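Local coordinates for Phikz039 (Pseudomonas phage phikz, PDB 3ZBP), which is a phage-encoded member of the tubulin family, PhuZ, with a tubulin-like C-terminal domain and GDP bound in the model, at residues I240-L245 against L259-G264. Residues are numbered along the deposited sequence; the frame is centred on the assembly and turned at random.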
loop_
_atom_site.group_PDB
_atom_site.type_symbol
_atom_site.label_atom_id
_atom_site.label_comp_id
_atom_site.label_asym_id
_atom_site.label_seq_id
_atom_site.Cartn_x
_atom_site.Cartn_y
_atom_site.Cartn_z
ATOM N N ILE A 240 13.161 -7.128 -9.750
ATOM C CA ILE A 240 14.229 -6.201 -9.400
ATOM C C ILE A 240 14.834 -6.551 -8.039
ATOM O O ILE A 240 16.056 -6.541 -7.867
ATOM C CB ILE A 240 13.713 -4.747 -9.384
ATOM C CG1 ILE A 240 13.307 -4.313 -10.797
ATOM C CG2 ILE A 240 14.763 -3.807 -8.834
ATOM C CD1 ILE A 240 12.551 -2.970 -10.832
ATOM N N SER A 241 13.977 -6.874 -7.073
ATOM C CA SER A 241 14.421 -7.082 -5.701
ATOM C C SER A 241 13.454 -8.045 -5.022
ATOM O O SER A 241 12.241 -7.820 -5.022
ATOM C CB SER A 241 14.446 -5.744 -4.962
ATOM O OG SER A 241 14.981 -5.868 -3.660
ATOM N N ILE A 242 13.981 -9.130 -4.469
ATOM C CA ILE A 242 13.134 -10.153 -3.881
ATOM C C ILE A 242 13.528 -10.423 -2.439
ATOM O O ILE A 242 14.714 -10.586 -2.135
ATOM C CB ILE A 242 13.229 -11.467 -4.673
ATOM C CG1 ILE A 242 12.780 -11.255 -6.118
ATOM C CG2 ILE A 242 12.382 -12.546 -4.034
ATOM C CD1 ILE A 242 12.900 -12.503 -6.976
ATOM N N ALA A 243 12.533 -10.476 -1.553
ATOM C CA ALA A 243 12.755 -10.966 -0.194
ATOM C C ALA A 243 11.966 -12.250 0.005
ATOM O O ALA A 243 10.788 -12.307 -0.339
ATOM C CB ALA A 243 12.334 -9.924 0.832
ATOM N N SER A 244 12.600 -13.274 0.575
ATOM C CA SER A 244 11.925 -14.553 0.783
ATOM C C SER A 244 12.137 -15.130 2.188
ATOM O O SER A 244 13.247 -15.111 2.726
ATOM C CB SER A 244 12.378 -15.560 -0.275
ATOM O OG SER A 244 11.985 -15.138 -1.569
ATOM N N LEU A 245 11.057 -15.643 2.759
ATOM C CA LEU A 245 11.044 -16.193 4.105
ATOM C C LEU A 245 10.700 -17.695 4.026
ATOM O O LEU A 245 9.666 -18.070 3.466
ATOM C CB LEU A 245 9.985 -15.438 4.917
ATOM C CG LEU A 245 10.141 -15.238 6.417
ATOM C CD1 LEU A 245 11.542 -14.731 6.749
ATOM C CD2 LEU A 245 9.068 -14.254 6.937
ATOM N N LEU A 259 22.716 -15.506 -1.874
ATOM C CA LEU A 259 23.532 -14.483 -2.533
ATOM C C LEU A 259 22.741 -13.606 -3.484
ATOM O O LEU A 259 23.170 -12.502 -3.826
ATOM C CB LEU A 259 24.670 -15.153 -3.320
ATOM C CG LEU A 259 25.780 -15.697 -2.427
ATOM C CD1 LEU A 259 26.675 -16.664 -3.186
ATOM C CD2 LEU A 259 26.580 -14.536 -1.907
ATOM N N THR A 260 21.596 -14.088 -3.945
ATOM C CA THR A 260 20.915 -13.363 -5.019
ATOM C C THR A 260 19.548 -12.840 -4.595
ATOM O O THR A 260 18.820 -12.246 -5.394
ATOM C CB THR A 260 20.782 -14.226 -6.281
ATOM O OG1 THR A 260 20.049 -15.421 -5.972
ATOM C CG2 THR A 260 22.160 -14.606 -6.821
ATOM N N ARG A 261 19.235 -13.018 -3.317
ATOM C CA ARG A 261 17.901 -12.758 -2.798
ATOM C C ARG A 261 17.997 -12.403 -1.311
ATOM O O ARG A 261 18.858 -12.918 -0.601
ATOM C CB ARG A 261 17.108 -14.050 -2.976
ATOM C CG ARG A 261 15.660 -14.006 -2.658
ATOM C CD ARG A 261 15.082 -15.407 -2.860
ATOM N NE ARG A 261 15.046 -15.793 -4.271
ATOM C CZ ARG A 261 13.970 -16.288 -4.881
ATOM N NH1 ARG A 261 12.838 -16.458 -4.213
ATOM N NH2 ARG A 261 14.028 -16.614 -6.159
ATOM N N THR A 262 17.130 -11.515 -0.835
ATOM C CA THR A 262 17.077 -11.204 0.589
ATOM C C THR A 262 16.366 -12.350 1.299
ATOM O O THR A 262 15.137 -12.471 1.243
ATOM C CB THR A 262 16.349 -9.878 0.839
ATOM O OG1 THR A 262 17.102 -8.818 0.229
ATOM C CG2 THR A 262 16.223 -9.602 2.332
ATOM N N THR A 263 17.152 -13.204 1.951
ATOM C CA THR A 263 16.644 -14.458 2.490
ATOM C C THR A 263 16.545 -14.386 4.007
ATOM O O THR A 263 17.434 -13.834 4.664
ATOM C CB THR A 263 17.574 -15.651 2.094
ATOM O OG1 THR A 263 17.582 -15.807 0.669
ATOM C CG2 THR A 263 17.085 -16.942 2.698
ATOM N N GLY A 264 15.459 -14.932 4.551
ATOM C CA GLY A 264 15.289 -15.050 5.987
ATOM C C GLY A 264 14.755 -16.428 6.326
ATOM O O GLY A 264 14.117 -17.078 5.493
HETATM O O HOH W 1 17.360 -8.455 -2.517
#
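Ile242 is the first residue of strand 241-245 to meet residues 259-264, and it does so twice. Its carbonyl oxygen accepts the amide of Thr262, Thr262 N to Ile242 O 2.9 Å, and receives a weak bond from a water that also touches Thr262 OG1. Its branched side chain suits an extended strand: CG2, set anti to the backbone N, lies over one face of the Arg261 guanidinium and packs on the arginine's methylenes (CG2 to Arg261 CG 3.8 Å). Ala243 pairs with Thr262 in parallel register, and its small CB leaves room for the beta-branched threonine, the two CB atoms standing 4.0 Å apart. Ser244 points to the opposite face from Ala243 and Leu245, the one it shares with Thr263. Its N donates to Thr262 O at 2.7 Å and its O accepts Gly264 N at 2.9 Å; Thr262 is thus held between Ile242 and Ser244, and Ser244 between Thr262 and Gly264, the staggered pattern of parallel strands. Ser244 OG takes a hydrogen bond from Arg261 NH1 (3.1 Å), lying 15° out of the guanidinium plane, and is also hydrogen-bonded to His277 ND1. Arg261 reaches it by running extended, then bending at chi3 (-69°). At Leu245, CD1 lies 3.7 Å from Gly264 C, where a residue without a side chain leaves space for the leucine. In this tubulin-like C-terminal domain, helix 255-260 leads into strand 262-265, the sheet's edge within this chain, parallel to 239-246, whose other side pairs antiparallel with 275-282; Trp208 of helix 202-209 packs against Ala243 and Thr262, while Arg261's side chain touches His277 of strand 275-282.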